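Side-chain contacts in C-domain type II peptide synthetase (Streptomyces globisporus, PDB 4ZNM), which is a free-standing condensation domain of the nonribosomal peptide synthetase family, with the two-lobed fold of that family: residues Asp69-Val72 and Leu77-Ser80; Leu151-His156 and Trp163-Ile168. All blocks are in the same frame, centred on the assembly; numbering follows the deposited sequence. Where two conformers were deposited one is given.

Contact 1 of 2, residues Asp69-Val72 and Leu77-Ser80; sequences DVVV and LRTS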
ATOM      1  N   ASP A  69     -10.733 -17.220 -14.304  1.00 21.39           N
ATOM      2  CA  ASP A  69     -11.530 -17.735 -13.169  1.00 21.77           C
ATOM      3  C   ASP A  69     -11.520 -16.745 -12.004  1.00 19.13           C
ATOM      4  O   ASP A  69     -12.540 -16.530 -11.343  1.00 19.66           O
ATOM      5  CB  ASP A  69     -10.982 -19.075 -12.646  1.00 26.67           C
ATOM      6  CG  ASP A  69     -11.179 -20.233 -13.609  1.00 31.39           C
ATOM      7  OD1 ASP A  69     -12.006 -20.101 -14.532  1.00 34.25           O
ATOM      8  OD2 ASP A  69     -10.520 -21.303 -13.417  1.00 32.85           O
ATOM      9  N   VAL A  70     -10.358 -16.140 -11.762  0.54 19.25           N
ATOM     10  CA  VAL A  70     -10.176 -15.306 -10.585  0.54 21.22           C
ATOM     11  C   VAL A  70     -10.830 -13.944 -10.788  0.54 21.25           C
ATOM     12  O   VAL A  70     -11.195 -13.280  -9.815  0.54 21.96           O
ATOM     13  CB  VAL A  70      -8.675 -15.169 -10.206  0.54 20.58           C
ATOM     14  CG1 VAL A  70      -7.932 -14.153 -11.082  0.54 22.96           C
ATOM     15  CG2 VAL A  70      -8.545 -14.759  -8.742  0.54 25.60           C
ATOM     16  N   VAL A  71     -11.013 -13.545 -12.044  1.00 20.58           N
ATOM     17  CA  VAL A  71     -11.740 -12.325 -12.356  1.00 18.94           C
ATOM     18  C   VAL A  71     -13.245 -12.581 -12.243  1.00 18.29           C
ATOM     19  O   VAL A  71     -13.982 -11.727 -11.750  1.00 23.55           O
ATOM     20  CB  VAL A  71     -11.377 -11.802 -13.748  1.00 25.15           C
ATOM     21  CG1 VAL A  71     -12.332 -10.680 -14.160  1.00 25.87           C
ATOM     22  CG2 VAL A  71      -9.915 -11.281 -13.731  1.00 25.14           C
ATOM     23  N   VAL A  72     -13.699 -13.759 -12.669  1.00 22.72           N
ATOM     24  CA  VAL A  72     -15.108 -14.095 -12.515  1.00 20.40           C
ATOM     25  C   VAL A  72     -15.423 -14.155 -11.023  1.00 25.91           C
ATOM     26  O   VAL A  72     -16.475 -13.721 -10.595  1.00 22.65           O
ATOM     27  CB  VAL A  72     -15.466 -15.392 -13.181  1.00 25.56           C
ATOM     28  CG1 VAL A  72     -16.846 -15.847 -12.747  1.00 29.78           C
ATOM     29  CG2 VAL A  72     -15.372 -15.268 -14.718  1.00 31.26           C
ATOM     30  N   LEU A  77     -12.870  -6.964  -9.393  1.00 19.19           N
ATOM     31  CA  LEU A  77     -11.931  -7.033 -10.521  1.00 23.41           C
ATOM     32  C   LEU A  77     -12.611  -6.832 -11.872  1.00 20.87           C
ATOM     33  O   LEU A  77     -11.956  -6.908 -12.911  1.00 23.82           O
ATOM     34  CB  LEU A  77     -11.198  -8.388 -10.561  1.00 21.55           C
ATOM     35  CG  LEU A  77     -10.259  -8.684  -9.376  1.00 17.86           C
ATOM     36  CD1 LEU A  77      -9.563 -10.012  -9.549  1.00 24.27           C
ATOM     37  CD2 LEU A  77      -9.251  -7.594  -9.218  1.00 22.94           C
ATOM     38  N   ARG A  78     -13.919  -6.617 -11.824  1.00 21.80           N
ATOM     39  CA  ARG A  78     -14.774  -6.404 -12.977  1.00 24.43           C
ATOM     40  C   ARG A  78     -15.611  -5.151 -12.760  1.00 22.40           C
ATOM     41  O   ARG A  78     -16.587  -4.944 -13.470  1.00 25.51           O
ATOM     42  CB  ARG A  78     -15.737  -7.590 -13.190  1.00 26.01           C
ATOM     43  CG  ARG A  78     -15.116  -8.855 -13.379  1.00 26.74           C
ATOM     44  CD  ARG A  78     -16.161  -9.890 -13.628  1.00 25.84           C
ATOM     45  NE  ARG A  78     -16.610 -10.655 -12.469  1.00 25.92           N
ATOM     46  CZ  ARG A  78     -17.879 -10.722 -12.072  1.00 28.37           C
ATOM     47  NH1 ARG A  78     -18.814  -9.994 -12.664  1.00 28.68           N
ATOM     48  NH2 ARG A  78     -18.216 -11.498 -11.053  1.00 31.01           N
ATOM     49  N   THR A  79     -15.263  -4.340 -11.764  1.00 22.54           N
ATOM     50  CA  THR A  79     -16.012  -3.104 -11.485  1.00 23.75           C
ATOM     51  C   THR A  79     -15.280  -1.881 -12.029  1.00 22.10           C
ATOM     52  O   THR A  79     -14.389  -1.333 -11.400  1.00 24.55           O
ATOM     53  CB  THR A  79     -16.284  -2.934  -9.983  1.00 25.07           C
ATOM     54  OG1 THR A  79     -16.956  -4.108  -9.499  1.00 25.84           O
ATOM     55  CG2 THR A  79     -17.194  -1.766  -9.720  1.00 24.19           C
ATOM     56  N   SER A  80     -15.666  -1.472 -13.233  1.00 20.50           N
ATOM     57  CA  SER A  80     -15.117  -0.267 -13.815  1.00 19.52           C
ATOM     58  C   SER A  80     -15.683   0.967 -13.107  1.00 19.32           C
ATOM     59  O   SER A  80     -16.732   0.917 -12.464  1.00 27.85           O
ATOM     60  CB  SER A  80     -15.453  -0.204 -15.301  1.00 23.95           C
ATOM     61  OG  SER A  80     -16.854  -0.055 -15.470  1.00 27.79           O
TER
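Arg78 joins the last turn of helix 60-73 to the start of strand 79-84 in a mixed polar and apolar contact, where the chain leaves the helix and, after a short link, enters the small hairpin of strands 79-84 and 87-92. Two neighbouring carbonyls of the helix receive the guanidinium group: Arg78 NE donates to Val71 O at 2.9 Å, and Arg78 NH2 to Val72 O, also at 2.9 Å. Val71 O lies at the edge of the guanidinium, in its plane, and the N-H...O angle is 148°. Val72 O stands 22° out of that plane, so the flat group is aligned with the first carbonyl better than with the second. The side chain runs extended as far as CD and then bends at chi3 (-95°), which turns NE and NH2 back onto the helix end. Before the bend, its aliphatic part crosses the Val71 side chain at an angle, with Arg78 CG 3.4 Å from Val71 CG1. Leu77 CD1 lies against the backbone carbonyl Val70 O at 3.7 Å, with the other methyl of Val71, CG2, a looser apolar neighbour at 4.4 Å. Leu77 also packs on Leu137 of strand 137-143 and on Ile168 of helix 162-180. A third carbonyl, Leu93 O, takes Arg78 NH1, and the backbones of these two residues are hydrogen-bonded as well. One arginine thus ties together the helix end, the beginning of the strand and the chain just beyond the hairpin. Its partners here are neutral carbonyls; two of them belong to a helix C-terminus, whose partial negative charge would probably favour the positive guanidinium, while three bonds through three different nitrogens restrict its rotation.

Contact 2 of 2, residues Leu151-His156 and Trp163-Ile168; sequences LVLIAH and WAMHVI
Met165, modelled as selenomethionine, reaches from helix 162-180 to two residues of strand 148-156. Its terminal CE presses on Leu153 CB at 3.5 Å, tighter than usual van der Waals contact, and its SE lies 3.9 Å from Ala155 CB. Bends at chi2 (-67°) and chi3 (-52°) fold the chain so that the selenium meets the small alanine and the methyl turns to the leucine. One helical turn further on, Ile168 CG2 meets Leu153 CD1 at 3.9 Å. The strand and helix segments run at 131° to one another, their axes 10.3 Å apart at closest. Around this buried apolar cluster, Leu153 packs on Trp52 and Ala139, and Ala155 on Leu137, all from the neighbouring strands. Backbone bonds hold the strand in place, with Gly50 and Ile48 on one flank and Val140 and Arg138 on the other. Val152 and Ile154 point to the opposite face of the sheet, onto helix 110-125. His156, at the strand end, opens a sequence that follows the HHxxxDG signature of condensation domains except for alanine at the last position; its Asp161 OD1 accepts a hydrogen bond from Ala164 N in the first helical turn. The arrangement is the strand-loop-helix unit of the chloramphenicol acetyltransferase-like fold.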
ATOM      1  N   LEU A 151       6.040 -14.517 -11.706  1.00 17.60           N
ATOM      2  CA  LEU A 151       4.712 -14.104 -12.106  1.00 18.28           C
ATOM      3  C   LEU A 151       4.459 -12.691 -11.584  1.00 21.29           C
ATOM      4  O   LEU A 151       4.533 -12.473 -10.363  1.00 22.72           O
ATOM      5  CB  LEU A 151       3.665 -15.051 -11.546  1.00 15.78           C
ATOM      6  CG  LEU A 151       2.225 -14.629 -11.887  1.00 19.69           C
ATOM      7  CD1 LEU A 151       1.960 -14.532 -13.402  1.00 23.95           C
ATOM      8  CD2 LEU A 151       1.235 -15.536 -11.202  1.00 32.01           C
ATOM      9  N   VAL A 152       4.176 -11.754 -12.485  1.00 20.42           N
ATOM     10  CA  VAL A 152       3.844 -10.379 -12.093  1.00 17.24           C
ATOM     11  C   VAL A 152       2.368 -10.098 -12.307  1.00 19.14           C
ATOM     12  O   VAL A 152       1.840 -10.266 -13.395  1.00 19.50           O
ATOM     13  CB  VAL A 152       4.647  -9.328 -12.865  1.00 22.12           C
ATOM     14  CG1 VAL A 152       4.296  -7.906 -12.387  1.00 23.75           C
ATOM     15  CG2 VAL A 152       6.145  -9.595 -12.730  1.00 19.68           C
ATOM     16  N   LEU A 153       1.707  -9.673 -11.243  1.00 21.80           N
ATOM     17  CA  LEU A 153       0.352  -9.193 -11.354  1.00 19.88           C
ATOM     18  C   LEU A 153       0.261  -7.678 -11.175  1.00 23.93           C
ATOM     19  O   LEU A 153       0.971  -7.056 -10.357  1.00 20.79           O
ATOM     20  CB  LEU A 153      -0.523  -9.890 -10.325  1.00 20.39           C
ATOM     21  CG  LEU A 153      -0.481 -11.420 -10.335  1.00 21.93           C
ATOM     22  CD1 LEU A 153      -1.478 -11.942  -9.271  1.00 22.20           C
ATOM     23  CD2 LEU A 153      -0.798 -11.962 -11.733  1.00 23.99           C
ATOM     24  N   ILE A 154      -0.643  -7.089 -11.931  1.00 17.50           N
ATOM     25  CA  ILE A 154      -0.933  -5.677 -11.803  1.00 19.00           C
ATOM     26  C   ILE A 154      -2.427  -5.474 -11.805  1.00 19.08           C
ATOM     27  O   ILE A 154      -3.154  -6.072 -12.584  1.00 20.96           O
ATOM     28  CB  ILE A 154      -0.270  -4.882 -12.908  1.00 21.85           C
ATOM     29  CG1 ILE A 154      -0.581  -3.399 -12.730  1.00 24.21           C
ATOM     30  CG2 ILE A 154      -0.692  -5.405 -14.247  1.00 23.01           C
ATOM     31  CD1 ILE A 154       0.207  -2.525 -13.678  1.00 21.88           C
ATOM     32  N   ALA A 155      -2.872  -4.627 -10.890  1.00 17.12           N
ATOM     33  CA  ALA A 155      -4.287  -4.374 -10.708  1.00 22.80           C
ATOM     34  C   ALA A 155      -4.493  -2.913 -10.393  1.00 19.55           C
ATOM     35  O   ALA A 155      -3.650  -2.277  -9.751  1.00 16.81           O
ATOM     36  CB  ALA A 155      -4.823  -5.225  -9.577  1.00 23.26           C
ATOM     37  N   HIS A 156      -5.631  -2.385 -10.812  1.00 18.24           N
ATOM     38  CA  HIS A 156      -5.926  -1.012 -10.506  1.00 21.79           C
ATOM     39  C   HIS A 156      -6.157  -0.880  -9.009  1.00 22.14           C
ATOM     40  O   HIS A 156      -6.814  -1.706  -8.373  1.00 22.15           O
ATOM     41  CB  HIS A 156      -7.126  -0.499 -11.291  1.00 20.98           C
ATOM     42  CG  HIS A 156      -7.099   0.985 -11.440  1.00 19.56           C
ATOM     43  ND1 HIS A 156      -7.605   1.843 -10.485  1.00 18.13           N
ATOM     44  CD2 HIS A 156      -6.541   1.766 -12.394  1.00 18.38           C
ATOM     45  CE1 HIS A 156      -7.384   3.095 -10.864  1.00 21.33           C
ATOM     46  NE2 HIS A 156      -6.740   3.071 -12.020  1.00 20.32           N
ATOM     47  N   TRP A 163      -3.451  -6.470   0.656  1.00 21.40           N
ATOM     48  CA  TRP A 163      -4.075  -7.691   1.180  1.00 20.00           C
ATOM     49  C   TRP A 163      -4.837  -8.396   0.061  1.00 22.84           C
ATOM     50  O   TRP A 163      -4.763  -9.633  -0.102  1.00 22.13           O
ATOM     51  CB  TRP A 163      -4.996  -7.353   2.372  1.00 20.62           C
ATOM     52  CG  TRP A 163      -5.743  -8.516   2.968  1.00 29.99           C
ATOM     53  CD1 TRP A 163      -6.759  -9.199   2.405  1.00 34.49           C
ATOM     54  CD2 TRP A 163      -5.554  -9.086   4.272  1.00 62.53           C
ATOM     55  NE1 TRP A 163      -7.212 -10.166   3.256  1.00 43.66           N
ATOM     56  CE2 TRP A 163      -6.489 -10.120   4.410  1.00 64.94           C
ATOM     57  CE3 TRP A 163      -4.674  -8.829   5.323  1.00 95.36           C
ATOM     58  CZ2 TRP A 163      -6.582 -10.898   5.561  1.00 84.25           C
ATOM     59  CZ3 TRP A 163      -4.761  -9.603   6.465  1.00 99.12           C
ATOM     60  CH2 TRP A 163      -5.709 -10.628   6.574  1.00 96.20           C
ATOM     61  N   ALA A 164      -5.519  -7.611  -0.763  1.00 19.09           N
ATOM     62  CA  ALA A 164      -6.249  -8.172  -1.903  1.00 18.23           C
ATOM     63  C   ALA A 164      -5.327  -8.873  -2.888  1.00 17.54           C
ATOM     64  O   ALA A 164      -5.715  -9.867  -3.484  1.00 18.55           O
ATOM     65  CB  ALA A 164      -7.050  -7.072  -2.642  1.00 25.00           C
HETATM   66  N   MSE A 165      -4.123  -8.340  -3.085  1.00 15.71           N
HETATM   67  CA  MSE A 165      -3.167  -8.928  -4.035  1.00 18.69           C
HETATM   68  C   MSE A 165      -2.700 -10.309  -3.501  1.00 18.33           C
HETATM   69  O   MSE A 165      -2.533 -11.256  -4.244  1.00 17.36           O
HETATM   70  CB  MSE A 165      -1.956  -8.013  -4.246  1.00 20.02           C
HETATM   71  CG  MSE A 165      -2.225  -6.753  -5.042  1.00 80.57           C
HETATM   72 SE   MSE A 165      -2.679  -7.096  -6.886  1.00100.66          SE
HETATM   73  CE  MSE A 165      -1.188  -8.217  -7.374  1.00160.78           C
ATOM     74  N   HIS A 166      -2.515 -10.407  -2.205  1.00 19.81           N
ATOM     75  CA  HIS A 166      -2.182 -11.701  -1.587  1.00 19.60           C
ATOM     76  C   HIS A 166      -3.329 -12.698  -1.859  1.00 26.72           C
ATOM     77  O   HIS A 166      -3.076 -13.825  -2.302  1.00 26.81           O
ATOM     78  CB  HIS A 166      -1.915 -11.521  -0.118  1.00 22.35           C
ATOM     79  CG  HIS A 166      -1.826 -12.804   0.638  1.00 36.82           C
ATOM     80  ND1 HIS A 166      -0.624 -13.344   1.047  1.00 47.07           N
ATOM     81  CD2 HIS A 166      -2.790 -13.664   1.060  1.00 42.78           C
ATOM     82  CE1 HIS A 166      -0.849 -14.477   1.691  1.00 48.58           C
ATOM     83  NE2 HIS A 166      -2.155 -14.696   1.709  1.00 42.97           N
ATOM     84  N   VAL A 167      -4.581 -12.269  -1.669  1.00 23.34           N
ATOM     85  CA  VAL A 167      -5.754 -13.112  -1.937  1.00 18.94           C
ATOM     86  C   VAL A 167      -5.831 -13.532  -3.420  1.00 18.81           C
ATOM     87  O   VAL A 167      -6.118 -14.700  -3.734  1.00 21.50           O
ATOM     88  CB  VAL A 167      -7.062 -12.410  -1.498  1.00 23.89           C
ATOM     89  CG1 VAL A 167      -8.307 -13.198  -1.979  1.00 21.96           C
ATOM     90  CG2 VAL A 167      -7.117 -12.266   0.052  1.00 21.55           C
ATOM     91  N   ILE A 168      -5.553 -12.609  -4.339  1.00 19.07           N
ATOM     92  CA  ILE A 168      -5.654 -12.888  -5.769  1.00 17.66           C
ATOM     93  C   ILE A 168      -4.664 -13.989  -6.180  1.00 19.19           C
ATOM     94  O   ILE A 168      -4.972 -14.872  -6.989  1.00 21.85           O
ATOM     95  CB  ILE A 168      -5.413 -11.621  -6.572  1.00 19.14           C
ATOM     96  CG1 ILE A 168      -6.580 -10.637  -6.365  1.00 20.25           C
ATOM     97  CG2 ILE A 168      -5.233 -11.938  -8.087  1.00 22.25           C
ATOM     98  CD1 ILE A 168      -6.277  -9.225  -6.883  1.00 22.73           C
TER

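Contacts 1 and 2 follow one another along the chain, the first closing before the second opens, and their centres lie 12 Å apart within the condensation domain. They adjoin directly, since Val70 CG2 of contact 1 is 4.0 Å from Ile168 O of contact 2. Leu137, on the strand next to 148-156, touches Val71 and Leu77 of the former and Ala155 of the latter. Helices 60-73 and 162-180 also meet through the salt bridge between Asp69 and Arg179. Contact 1 thus joins the end of helix 60-73 to the hairpin that follows, whereas contact 2 seats helix 162-180 on the six-stranded sheet, and one apolar layer continues between them.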